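Long-range contacts in Old Yellow Enzyme (Pichia, PDB 6AGZ), which probably catalyses the asymmetric reduction of the carbon-carbon double bond of enones, using a bound flavin mononucleotide as its redox cofactor: residues 8-16 / 352-360; 112-120 / 130-138. All coordinates share one frame; numbering follows the deposited sequence.

Contact 1 (8-16 / 352-360) and contact 2 (112-120 / 130-138) sit on opposite sides of the chain's centre in a TIM barrel that holds flavin mononucleotide. Their centres are about 40 Å apart and their nearest atoms about 21 Å, so they do not touch. Contact 1 brings the N-terminal loop to a helix near the other end of the sequence, so that all eight barrel strands lie between its segments in sequence; contact 2 falls within that span and joins two parts of the excursion after the third barrel strand. The side chain of Leu356 is about 9 Å from the flavin, that of Ala117 about 11 Å.

Contact 1 of 2, residues 8-16 / 352-360; sequences PLADTNLFK and LPNRLRDGL
Leu9 N gives its hydrogen to Leu356 O at 3.0 Å, nearly in line with the carbonyl bond (166°). Leu9 O takes two bonds from Thr12, one from OG1 at 2.8 Å and one from the backbone N that closes a type I turn. A weak bond from Ala10 N to Arg357 O follows, so the turn engages two carbonyls of the last helical turn. Gly359 has no side chain, and this lets Pro8 N come to 3.6 Å from Gly359 CA; a beta carbon there would run into Pro8 N. Phe15 carries the side-chain packing. Its CG is anti to the carbonyl carbon (chi1 -71°). One ring face lies under Arg357 CB, a CH-pi contact of 3.9 Å to the centroid. Phe15 CZ comes to 3.0 Å from Pro353 O. Bent at chi3 (65°), the Arg357 chain turns its guanidinium onto Asp358, gripping it side-on through NE and NH2. Alongside, Leu9 CD1 packs on Leu356 CB at 4.2 Å. Leu14 and Leu356 both also touch Leu29 of the first barrel strand. The N-terminal loop thus packs against helix 352-358, which follows the eighth barrel strand, consistent with a place near the closure of the TIM barrel.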
ATOM      1  N   PRO A   8     -11.386 -31.415  -9.818  1.00 38.63           N
ATOM      2  CA  PRO A   8     -10.404 -31.575 -10.890  1.00 38.38           C
ATOM      3  C   PRO A   8      -9.792 -30.245 -11.314  1.00 38.26           C
ATOM      4  O   PRO A   8     -10.509 -29.375 -11.810  1.00 39.79           O
ATOM      5  CB  PRO A   8     -11.219 -32.191 -12.036  1.00 39.67           C
ATOM      6  CG  PRO A   8     -12.546 -32.593 -11.418  1.00 39.70           C
ATOM      7  CD  PRO A   8     -12.753 -31.630 -10.302  1.00 39.45           C
ATOM      8  N   LEU A   9      -8.481 -30.095 -11.133  1.00 35.72           N
ATOM      9  CA  LEU A   9      -7.808 -28.830 -11.384  1.00 33.60           C
ATOM     10  C   LEU A   9      -6.834 -28.883 -12.552  1.00 33.38           C
ATOM     11  O   LEU A   9      -6.132 -27.897 -12.798  1.00 34.60           O
ATOM     12  CB  LEU A   9      -7.072 -28.367 -10.120  1.00 30.20           C
ATOM     13  CG  LEU A   9      -7.903 -28.356  -8.835  1.00 29.59           C
ATOM     14  CD1 LEU A   9      -7.125 -27.719  -7.696  1.00 28.38           C
ATOM     15  CD2 LEU A   9      -9.231 -27.644  -9.044  1.00 30.32           C
ATOM     16  N   ALA A  10      -6.770 -30.002 -13.282  1.00 32.86           N
ATOM     17  CA  ALA A  10      -5.928 -30.062 -14.472  1.00 32.57           C
ATOM     18  C   ALA A  10      -6.381 -29.079 -15.542  1.00 31.99           C
ATOM     19  O   ALA A  10      -5.602 -28.761 -16.448  1.00 32.44           O
ATOM     20  CB  ALA A  10      -5.918 -31.484 -15.037  1.00 34.07           C
ATOM     21  N   ASP A  11      -7.621 -28.591 -15.454  1.00 32.46           N
ATOM     22  CA  ASP A  11      -8.144 -27.632 -16.420  1.00 33.28           C
ATOM     23  C   ASP A  11      -7.530 -26.247 -16.273  1.00 28.88           C
ATOM     24  O   ASP A  11      -7.651 -25.432 -17.194  1.00 28.34           O
ATOM     25  CB  ASP A  11      -9.663 -27.517 -16.268  1.00 36.65           C
ATOM     26  CG  ASP A  11     -10.405 -28.641 -16.914  1.00 40.67           C
ATOM     27  OD1 ASP A  11     -11.029 -28.418 -17.918  1.00 42.10           O
ATOM     28  OD2 ASP A  11     -10.368 -29.745 -16.418  1.00 42.40           O
ATOM     29  N   THR A  12      -6.879 -25.959 -15.152  1.00 26.70           N
ATOM     30  CA  THR A  12      -6.539 -24.597 -14.770  1.00 25.21           C
ATOM     31  C   THR A  12      -5.048 -24.330 -14.953  1.00 23.17           C
ATOM     32  O   THR A  12      -4.270 -25.201 -15.352  1.00 23.92           O
ATOM     33  CB  THR A  12      -6.959 -24.336 -13.323  1.00 25.98           C
ATOM     34  OG1 THR A  12      -6.132 -25.108 -12.441  1.00 26.61           O
ATOM     35  CG2 THR A  12      -8.412 -24.735 -13.118  1.00 25.14           C
ATOM     36  N   ASN A  13      -4.659 -23.086 -14.654  1.00 20.81           N
ATOM     37  CA  ASN A  13      -3.251 -22.704 -14.663  1.00 19.69           C
ATOM     38  C   ASN A  13      -2.440 -23.464 -13.625  1.00 18.70           C
ATOM     39  O   ASN A  13      -1.207 -23.485 -13.717  1.00 18.51           O
ATOM     40  CB  ASN A  13      -3.107 -21.201 -14.415  1.00 19.86           C
ATOM     41  CG  ASN A  13      -3.290 -20.378 -15.673  1.00 21.43           C
ATOM     42  OD1 ASN A  13      -3.620 -20.906 -16.734  1.00 22.44           O
ATOM     43  ND2 ASN A  13      -3.078 -19.071 -15.559  1.00 21.17           N
ATOM     44  N   LEU A  14      -3.099 -24.080 -12.637  1.00 18.35           N
ATOM     45  CA  LEU A  14      -2.375 -24.798 -11.595  1.00 18.74           C
ATOM     46  C   LEU A  14      -1.502 -25.905 -12.172  1.00 20.15           C
ATOM     47  O   LEU A  14      -0.466 -26.245 -11.589  1.00 21.62           O
ATOM     48  CB  LEU A  14      -3.356 -25.378 -10.575  1.00 16.04           C
ATOM     49  CG  LEU A  14      -2.709 -25.991  -9.330  1.00 16.16           C
ATOM     50  CD1 LEU A  14      -2.030 -24.909  -8.503  1.00 13.63           C
ATOM     51  CD2 LEU A  14      -3.721 -26.757  -8.494  1.00 16.01           C
ATOM     52  N   PHE A  15      -1.891 -26.469 -13.314  1.00 20.69           N
ATOM     53  CA  PHE A  15      -1.094 -27.487 -13.987  1.00 22.11           C
ATOM     54  C   PHE A  15      -0.671 -27.028 -15.377  1.00 23.52           C
ATOM     55  O   PHE A  15      -0.572 -27.828 -16.308  1.00 25.70           O
ATOM     56  CB  PHE A  15      -1.844 -28.813 -14.046  1.00 23.58           C
ATOM     57  CG  PHE A  15      -1.947 -29.486 -12.716  1.00 23.89           C
ATOM     58  CD1 PHE A  15      -0.886 -30.225 -12.219  1.00 24.17           C
ATOM     59  CD2 PHE A  15      -3.087 -29.354 -11.944  1.00 23.57           C
ATOM     60  CE1 PHE A  15      -0.969 -30.836 -10.986  1.00 23.92           C
ATOM     61  CE2 PHE A  15      -3.176 -29.961 -10.710  1.00 23.16           C
ATOM     62  CZ  PHE A  15      -2.115 -30.703 -10.231  1.00 23.41           C
ATOM     63  N   LYS A  16      -0.426 -25.740 -15.517  1.00 23.61           N
ATOM     64  CA  LYS A  16       0.185 -25.150 -16.698  1.00 23.47           C
ATOM     65  C   LYS A  16       1.640 -24.838 -16.394  1.00 22.17           C
ATOM     66  O   LYS A  16       1.925 -24.206 -15.366  1.00 22.24           O
ATOM     67  CB  LYS A  16      -0.553 -23.878 -17.112  1.00 25.44           C
ATOM     68  CG  LYS A  16      -0.033 -23.218 -18.382  1.00 28.14           C
ATOM     69  CD  LYS A  16      -0.841 -21.977 -18.740  1.00 29.92           C
ATOM     70  CE  LYS A  16      -0.290 -21.297 -19.985  1.00 31.42           C
ATOM     71  NZ  LYS A  16       0.619 -20.162 -19.649  1.00 31.82           N
ATOM     72  N   LEU A 352      -0.253 -35.343  -3.415  1.00 16.48           N
ATOM     73  CA  LEU A 352      -1.192 -34.240  -3.608  1.00 14.65           C
ATOM     74  C   LEU A 352      -1.249 -33.708  -5.037  1.00 14.83           C
ATOM     75  O   LEU A 352      -2.360 -33.383  -5.494  1.00 17.80           O
ATOM     76  CB  LEU A 352      -0.853 -33.102  -2.631  1.00 14.54           C
ATOM     77  CG  LEU A 352      -1.791 -31.889  -2.657  1.00 14.60           C
ATOM     78  CD1 LEU A 352      -3.153 -32.269  -2.100  1.00 13.74           C
ATOM     79  CD2 LEU A 352      -1.205 -30.712  -1.889  1.00 14.38           C
ATOM     80  N   PRO A 353      -0.141 -33.578  -5.784  1.00 14.45           N
ATOM     81  CA  PRO A 353      -0.269 -33.100  -7.174  1.00 15.39           C
ATOM     82  C   PRO A 353      -1.207 -33.935  -8.028  1.00 16.83           C
ATOM     83  O   PRO A 353      -2.017 -33.373  -8.775  1.00 17.06           O
ATOM     84  CB  PRO A 353       1.174 -33.158  -7.690  1.00 15.86           C
ATOM     85  CG  PRO A 353       2.002 -32.952  -6.479  1.00 16.32           C
ATOM     86  CD  PRO A 353       1.274 -33.650  -5.368  1.00 15.09           C
ATOM     87  N   ASN A 354      -1.128 -35.264  -7.944  1.00 16.73           N
ATOM     88  CA  ASN A 354      -2.007 -36.092  -8.761  1.00 18.31           C
ATOM     89  C   ASN A 354      -3.444 -36.058  -8.258  1.00 18.94           C
ATOM     90  O   ASN A 354      -4.382 -36.130  -9.062  1.00 20.49           O
ATOM     91  CB  ASN A 354      -1.487 -37.528  -8.810  1.00 18.52           C
ATOM     92  CG  ASN A 354      -0.298 -37.679  -9.739  1.00 19.90           C
ATOM     93  OD1 ASN A 354       0.027 -36.766 -10.500  1.00 20.14           O
ATOM     94  ND2 ASN A 354       0.346 -38.839  -9.696  1.00 20.89           N
ATOM     95  N   ARG A 355      -3.640 -35.948  -6.940  1.00 18.66           N
ATOM     96  CA  ARG A 355      -4.996 -35.891  -6.401  1.00 19.39           C
ATOM     97  C   ARG A 355      -5.699 -34.607  -6.824  1.00 19.34           C
ATOM     98  O   ARG A 355      -6.883 -34.625  -7.181  1.00 21.32           O
ATOM     99  CB  ARG A 355      -4.973 -36.007  -4.876  1.00 18.72           C
ATOM    100  CG  ARG A 355      -4.523 -37.362  -4.344  1.00 19.28           C
ATOM    101  CD  ARG A 355      -5.015 -37.586  -2.927  1.00 18.80           C
ATOM    102  NE  ARG A 355      -4.071 -38.383  -2.150  1.00 18.67           N
ATOM    103  CZ  ARG A 355      -4.352 -38.977  -0.994  1.00 19.07           C
ATOM    104  NH1 ARG A 355      -5.561 -38.864  -0.475  1.00 20.14           N
ATOM    105  NH2 ARG A 355      -3.415 -39.674  -0.370  1.00 16.03           N
ATOM    106  N   LEU A 356      -4.988 -33.478  -6.778  1.00 18.47           N
ATOM    107  CA  LEU A 356      -5.568 -32.236  -7.274  1.00 18.45           C
ATOM    108  C   LEU A 356      -5.713 -32.258  -8.788  1.00 20.82           C
ATOM    109  O   LEU A 356      -6.663 -31.679  -9.329  1.00 21.24           O
ATOM    110  CB  LEU A 356      -4.716 -31.047  -6.830  1.00 18.82           C
ATOM    111  CG  LEU A 356      -4.693 -30.783  -5.324  1.00 18.87           C
ATOM    112  CD1 LEU A 356      -3.833 -29.568  -5.005  1.00 18.59           C
ATOM    113  CD2 LEU A 356      -6.108 -30.599  -4.802  1.00 19.19           C
ATOM    114  N   ARG A 357      -4.791 -32.927  -9.486  1.00 22.06           N
ATOM    115  CA  ARG A 357      -4.875 -33.016 -10.939  1.00 24.39           C
ATOM    116  C   ARG A 357      -6.122 -33.773 -11.378  1.00 25.79           C
ATOM    117  O   ARG A 357      -6.814 -33.358 -12.316  1.00 25.94           O
ATOM    118  CB  ARG A 357      -3.620 -33.690 -11.491  1.00 26.37           C
ATOM    119  CG  ARG A 357      -3.599 -33.849 -13.003  1.00 27.93           C
ATOM    120  CD  ARG A 357      -2.577 -34.895 -13.413  1.00 29.36           C
ATOM    121  NE  ARG A 357      -2.941 -36.220 -12.918  1.00 31.13           N
ATOM    122  CZ  ARG A 357      -2.121 -37.267 -12.899  1.00 32.15           C
ATOM    123  NH1 ARG A 357      -0.878 -37.147 -13.344  1.00 32.96           N
ATOM    124  NH2 ARG A 357      -2.544 -38.432 -12.429  1.00 31.23           N
ATOM    125  N   ASP A 358      -6.429 -34.882 -10.709  1.00 25.56           N
ATOM    126  CA  ASP A 358      -7.536 -35.744 -11.097  1.00 26.27           C
ATOM    127  C   ASP A 358      -8.790 -35.521 -10.261  1.00 26.02           C
ATOM    128  O   ASP A 358      -9.815 -36.158 -10.528  1.00 25.75           O
ATOM    129  CB  ASP A 358      -7.108 -37.212 -11.012  1.00 26.19           C
ATOM    130  CG  ASP A 358      -5.806 -37.479 -11.740  1.00 26.01           C
ATOM    131  OD1 ASP A 358      -5.515 -36.764 -12.722  1.00 24.53           O
ATOM    132  OD2 ASP A 358      -5.070 -38.401 -11.329  1.00 25.37           O
ATOM    133  N   GLY A 359      -8.739 -34.644  -9.265  1.00 24.07           N
ATOM    134  CA  GLY A 359      -9.909 -34.377  -8.447  1.00 24.76           C
ATOM    135  C   GLY A 359     -10.231 -35.474  -7.458  1.00 24.22           C
ATOM    136  O   GLY A 359     -11.411 -35.767  -7.224  1.00 24.48           O
ATOM    137  N   LEU A 360      -9.222 -36.083  -6.876  1.00 22.59           N
ATOM    138  CA  LEU A 360      -9.447 -37.198  -5.967  1.00 22.22           C
ATOM    139  C   LEU A 360      -9.442 -36.720  -4.518  1.00 22.11           C
ATOM    140  O   LEU A 360      -8.695 -35.801  -4.176  1.00 20.84           O
ATOM    141  CB  LEU A 360      -8.379 -38.273  -6.165  1.00 22.39           C
ATOM    142  CG  LEU A 360      -8.196 -38.738  -7.618  1.00 23.05           C
ATOM    143  CD1 LEU A 360      -6.868 -39.466  -7.823  1.00 22.67           C
ATOM    144  CD2 LEU A 360      -9.361 -39.614  -8.078  1.00 19.82           C
TER

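Contact 2 of 2, residues 112-120 / 130-138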
ATOM      1  N   TRP A 112      16.209 -19.758   7.711  1.00 16.87           N
ATOM      2  CA  TRP A 112      15.534 -19.347   8.934  1.00 16.27           C
ATOM      3  C   TRP A 112      16.488 -18.572   9.832  1.00 16.21           C
ATOM      4  O   TRP A 112      17.685 -18.872   9.892  1.00 16.17           O
ATOM      5  CB  TRP A 112      15.000 -20.569   9.688  1.00 15.16           C
ATOM      6  CG  TRP A 112      13.711 -20.342  10.424  1.00 14.09           C
ATOM      7  CD1 TRP A 112      12.965 -19.200  10.450  1.00 12.53           C
ATOM      8  CD2 TRP A 112      13.015 -21.296  11.233  1.00 14.03           C
ATOM      9  NE1 TRP A 112      11.845 -19.386  11.228  1.00 12.62           N
ATOM     10  CE2 TRP A 112      11.851 -20.666  11.716  1.00 13.58           C
ATOM     11  CE3 TRP A 112      13.257 -22.627  11.587  1.00 14.24           C
ATOM     12  CZ2 TRP A 112      10.940 -21.316  12.544  1.00 14.27           C
ATOM     13  CZ3 TRP A 112      12.351 -23.271  12.407  1.00 15.52           C
ATOM     14  CH2 TRP A 112      11.208 -22.615  12.876  1.00 15.59           C
ATOM     15  N   ASN A 113      15.949 -17.573  10.528  1.00 15.51           N
ATOM     16  CA  ASN A 113      16.681 -16.872  11.579  1.00 14.85           C
ATOM     17  C   ASN A 113      15.670 -16.487  12.646  1.00 13.75           C
ATOM     18  O   ASN A 113      14.752 -15.706  12.375  1.00 14.14           O
ATOM     19  CB  ASN A 113      17.408 -15.638  11.040  1.00 15.98           C
ATOM     20  CG  ASN A 113      18.449 -15.106  12.009  1.00 17.68           C
ATOM     21  OD1 ASN A 113      18.307 -15.232  13.226  1.00 18.44           O
ATOM     22  ND2 ASN A 113      19.507 -14.513  11.472  1.00 17.81           N
ATOM     23  N   LEU A 114      15.839 -17.032  13.851  1.00 13.73           N
ATOM     24  CA  LEU A 114      14.780 -16.973  14.852  1.00 13.36           C
ATOM     25  C   LEU A 114      14.716 -15.622  15.554  1.00 14.87           C
ATOM     26  O   LEU A 114      13.625 -15.074  15.747  1.00 13.27           O
ATOM     27  CB  LEU A 114      14.969 -18.094  15.873  1.00 13.81           C
ATOM     28  CG  LEU A 114      14.857 -19.510  15.304  1.00 14.53           C
ATOM     29  CD1 LEU A 114      14.887 -20.550  16.411  1.00 14.75           C
ATOM     30  CD2 LEU A 114      13.592 -19.645  14.476  1.00 12.07           C
ATOM     31  N   GLY A 115      15.861 -15.071  15.949  1.00 15.14           N
ATOM     32  CA  GLY A 115      15.827 -13.841  16.720  1.00 14.21           C
ATOM     33  C   GLY A 115      15.254 -14.086  18.104  1.00 14.11           C
ATOM     34  O   GLY A 115      15.580 -15.072  18.773  1.00 14.97           O
ATOM     35  N   ARG A 116      14.380 -13.178  18.543  1.00 13.76           N
ATOM     36  CA  ARG A 116      13.760 -13.299  19.859  1.00 14.84           C
ATOM     37  C   ARG A 116      12.734 -14.425  19.937  1.00 14.14           C
ATOM     38  O   ARG A 116      12.102 -14.591  20.985  1.00 14.60           O
ATOM     39  CB  ARG A 116      13.105 -11.974  20.258  1.00 15.75           C
ATOM     40  CG  ARG A 116      11.839 -11.637  19.487  1.00 15.74           C
ATOM     41  CD  ARG A 116      11.277 -10.293  19.927  1.00 15.66           C
ATOM     42  NE  ARG A 116       9.972 -10.016  19.335  1.00 17.34           N
ATOM     43  CZ  ARG A 116       9.243  -8.940  19.610  1.00 18.56           C
ATOM     44  NH1 ARG A 116       9.689  -8.034  20.469  1.00 18.46           N
ATOM     45  NH2 ARG A 116       8.064  -8.768  19.025  1.00 19.02           N
ATOM     46  N   ALA A 117      12.548 -15.191  18.866  1.00 11.18           N
ATOM     47  CA  ALA A 117      11.631 -16.322  18.856  1.00 10.27           C
ATOM     48  C   ALA A 117      12.306 -17.636  19.224  1.00 15.33           C
ATOM     49  O   ALA A 117      11.628 -18.667  19.299  1.00 13.54           O
ATOM     50  CB  ALA A 117      10.975 -16.451  17.478  1.00  9.93           C
ATOM     51  N   ALA A 118      13.614 -17.624  19.462  1.00 14.99           N
ATOM     52  CA  ALA A 118      14.375 -18.851  19.631  1.00 15.18           C
ATOM     53  C   ALA A 118      14.203 -19.424  21.035  1.00 16.02           C
ATOM     54  O   ALA A 118      13.712 -18.766  21.957  1.00 17.33           O
ATOM     55  CB  ALA A 118      15.856 -18.600  19.349  1.00 15.68           C
ATOM     56  N   ASP A 119      14.615 -20.674  21.181  1.00 16.74           N
ATOM     57  CA  ASP A 119      14.727 -21.334  22.474  1.00 17.21           C
ATOM     58  C   ASP A 119      15.954 -20.781  23.188  1.00 17.07           C
ATOM     59  O   ASP A 119      17.082 -21.077  22.767  1.00 16.19           O
ATOM     60  CB  ASP A 119      14.846 -22.851  22.280  1.00 18.81           C
ATOM     61  CG  ASP A 119      14.803 -23.631  23.590  1.00 20.63           C
ATOM     62  OD1 ASP A 119      15.084 -23.057  24.664  1.00 20.92           O
ATOM     63  OD2 ASP A 119      14.492 -24.840  23.540  1.00 20.51           O
ATOM     64  N   PRO A 120      15.797 -19.985  24.249  1.00 17.83           N
ATOM     65  CA  PRO A 120      16.984 -19.411  24.901  1.00 19.10           C
ATOM     66  C   PRO A 120      17.812 -20.439  25.651  1.00 20.29           C
ATOM     67  O   PRO A 120      19.039 -20.289  25.730  1.00 21.18           O
ATOM     68  CB  PRO A 120      16.387 -18.363  25.848  1.00 19.40           C
ATOM     69  CG  PRO A 120      15.026 -18.889  26.166  1.00 18.50           C
ATOM     70  CD  PRO A 120      14.547 -19.589  24.919  1.00 17.98           C
ATOM     71  N   PHE A 130      21.011 -14.523  22.920  1.00 19.84           N
ATOM     72  CA  PHE A 130      19.613 -14.441  22.507  1.00 18.75           C
ATOM     73  C   PHE A 130      19.395 -13.047  21.930  1.00 17.49           C
ATOM     74  O   PHE A 130      19.328 -12.065  22.676  1.00 18.12           O
ATOM     75  CB  PHE A 130      18.704 -14.722  23.703  1.00 21.02           C
ATOM     76  CG  PHE A 130      17.250 -14.855  23.362  1.00 21.33           C
ATOM     77  CD1 PHE A 130      16.840 -15.583  22.257  1.00 22.71           C
ATOM     78  CD2 PHE A 130      16.289 -14.282  24.176  1.00 22.34           C
ATOM     79  CE1 PHE A 130      15.495 -15.712  21.959  1.00 22.20           C
ATOM     80  CE2 PHE A 130      14.947 -14.408  23.885  1.00 22.33           C
ATOM     81  CZ  PHE A 130      14.549 -15.125  22.778  1.00 21.88           C
ATOM     82  N   LEU A 131      19.295 -12.958  20.606  1.00 16.77           N
ATOM     83  CA  LEU A 131      19.425 -11.693  19.899  1.00 16.46           C
ATOM     84  C   LEU A 131      18.107 -11.254  19.271  1.00 15.78           C
ATOM     85  O   LEU A 131      17.219 -12.063  18.987  1.00 12.50           O
ATOM     86  CB  LEU A 131      20.508 -11.795  18.819  1.00 17.57           C
ATOM     87  CG  LEU A 131      21.874 -12.256  19.331  1.00 17.98           C
ATOM     88  CD1 LEU A 131      22.886 -12.329  18.199  1.00 19.20           C
ATOM     89  CD2 LEU A 131      22.368 -11.341  20.442  1.00 16.31           C
ATOM     90  N   ALA A 132      18.007  -9.950  19.045  1.00 16.22           N
ATOM     91  CA  ALA A 132      16.825  -9.307  18.487  1.00 15.82           C
ATOM     92  C   ALA A 132      17.212  -7.887  18.074  1.00 16.55           C
ATOM     93  O   ALA A 132      18.259  -7.386  18.497  1.00 16.74           O
ATOM     94  CB  ALA A 132      15.671  -9.279  19.505  1.00 16.07           C
ATOM     95  N   PRO A 133      16.397  -7.227  17.240  1.00 15.40           N
ATOM     96  CA  PRO A 133      16.684  -5.815  16.933  1.00 15.49           C
ATOM     97  C   PRO A 133      16.696  -4.933  18.168  1.00 15.69           C
ATOM     98  O   PRO A 133      17.580  -4.079  18.310  1.00 16.53           O
ATOM     99  CB  PRO A 133      15.558  -5.428  15.960  1.00 13.87           C
ATOM    100  CG  PRO A 133      14.494  -6.457  16.167  1.00 13.96           C
ATOM    101  CD  PRO A 133      15.232  -7.720  16.485  1.00 14.09           C
ATOM    102  N   SER A 134      15.738  -5.121  19.072  1.00 15.90           N
ATOM    103  CA  SER A 134      15.700  -4.408  20.337  1.00 19.07           C
ATOM    104  C   SER A 134      15.495  -5.408  21.465  1.00 19.03           C
ATOM    105  O   SER A 134      14.976  -6.508  21.261  1.00 18.96           O
ATOM    106  CB  SER A 134      14.592  -3.346  20.355  1.00 21.22           C
ATOM    107  OG  SER A 134      14.798  -2.380  19.339  1.00 22.24           O
ATOM    108  N   ALA A 135      15.909  -5.011  22.670  1.00 19.08           N
ATOM    109  CA  ALA A 135      15.838  -5.881  23.844  1.00 19.53           C
ATOM    110  C   ALA A 135      14.395  -5.943  24.345  1.00 19.23           C
ATOM    111  O   ALA A 135      14.027  -5.390  25.384  1.00 21.13           O
ATOM    112  CB  ALA A 135      16.791  -5.397  24.927  1.00 20.54           C
ATOM    113  N   LEU A 136      13.567  -6.645  23.574  1.00 17.05           N
ATOM    114  CA  LEU A 136      12.149  -6.786  23.865  1.00 16.29           C
ATOM    115  C   LEU A 136      11.721  -8.219  23.591  1.00 15.94           C
ATOM    116  O   LEU A 136      12.200  -8.847  22.644  1.00 14.15           O
ATOM    117  CB  LEU A 136      11.302  -5.823  23.022  1.00 16.97           C
ATOM    118  CG  LEU A 136      11.595  -4.326  23.133  1.00 17.60           C
ATOM    119  CD1 LEU A 136      10.782  -3.557  22.107  1.00 16.87           C
ATOM    120  CD2 LEU A 136      11.304  -3.819  24.537  1.00 18.65           C
ATOM    121  N   TYR A 137      10.825  -8.730  24.429  1.00 16.08           N
ATOM    122  CA  TYR A 137      10.242 -10.049  24.248  1.00 15.76           C
ATOM    123  C   TYR A 137       8.861  -9.919  23.619  1.00 15.00           C
ATOM    124  O   TYR A 137       8.188  -8.896  23.767  1.00 15.92           O
ATOM    125  CB  TYR A 137      10.138 -10.789  25.584  1.00 13.67           C
ATOM    126  CG  TYR A 137      11.451 -10.923  26.321  1.00 13.89           C
ATOM    127  CD1 TYR A 137      12.297 -11.998  26.083  1.00 13.79           C
ATOM    128  CD2 TYR A 137      11.844  -9.976  27.258  1.00 14.29           C
ATOM    129  CE1 TYR A 137      13.497 -12.125  26.754  1.00 14.90           C
ATOM    130  CE2 TYR A 137      13.043 -10.095  27.936  1.00 15.78           C
ATOM    131  CZ  TYR A 137      13.865 -11.173  27.681  1.00 16.07           C
ATOM    132  OH  TYR A 137      15.062 -11.295  28.352  1.00 16.46           O
ATOM    133  N   PHE A 138       8.439 -10.965  22.906  1.00 16.22           N
ATOM    134  CA  PHE A 138       7.104 -10.941  22.322  1.00 18.58           C
ATOM    135  C   PHE A 138       6.022 -11.373  23.304  1.00 20.03           C
ATOM    136  O   PHE A 138       4.836 -11.203  23.003  1.00 21.03           O
ATOM    137  CB  PHE A 138       7.045 -11.806  21.051  1.00 21.04           C
ATOM    138  CG  PHE A 138       7.253 -13.282  21.285  1.00 22.53           C
ATOM    139  CD1 PHE A 138       6.203 -14.096  21.685  1.00 23.24           C
ATOM    140  CD2 PHE A 138       8.489 -13.864  21.055  1.00 24.11           C
ATOM    141  CE1 PHE A 138       6.391 -15.452  21.884  1.00 24.38           C
ATOM    142  CE2 PHE A 138       8.682 -15.221  21.251  1.00 24.82           C
ATOM    143  CZ  PHE A 138       7.632 -16.015  21.666  1.00 25.36           C
TER
HETATM  144  O   HOH W   1      18.361 -15.559  19.159  1.00 25.92           O
HETATM  145  O   HOH W   2      10.681 -13.059  23.057  1.00 24.15           O
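Gly115 passes Ala132 with their CA atoms 5.0 Å apart, yet no backbone hydrogen bond joins the two segments directly; a water bridges Gly115 O and Leu131 N instead. Both belong to the excursion of the TIM barrel that leaves the third strand, 106-112, and includes the short strand 130-132, paired in parallel with 153-155. Arg116 contributes the largest share of the buried surface of any one residue. With CG between the backbone N and the carbonyl carbon (chi1 72°) and the chain extended from there to NE, the side chain runs past Ala132 CB and along 136-138. Arg116 NH1 gives Leu136 O a weak bond of 3.4 Å, the oxygen lying near the guanidinium plane, and Arg116 CD comes to 3.2 Å from the same Leu136 O. Phe138 CB sits over one guanidinium face, 3.8 Å from Arg116 NH2, with the ring plane turned 59° from the guanidinium. An alanine here removes the guanidinium, which would probably leave Leu136 O without its weak N-H donor and open a gap under Phe138 CB. The Phe130 ring packs with Pro120 CB over one face and Ala118 CB near Phe130 CE1. Two ring edges converge on Arg116 O, Phe130 CZ at 3.1 Å and Phe138 CE2 at 3.5 Å. A water also bonds that oxygen, donating to Arg116 O at 2.9 Å and accepting from Phe138 N at 3.1 Å.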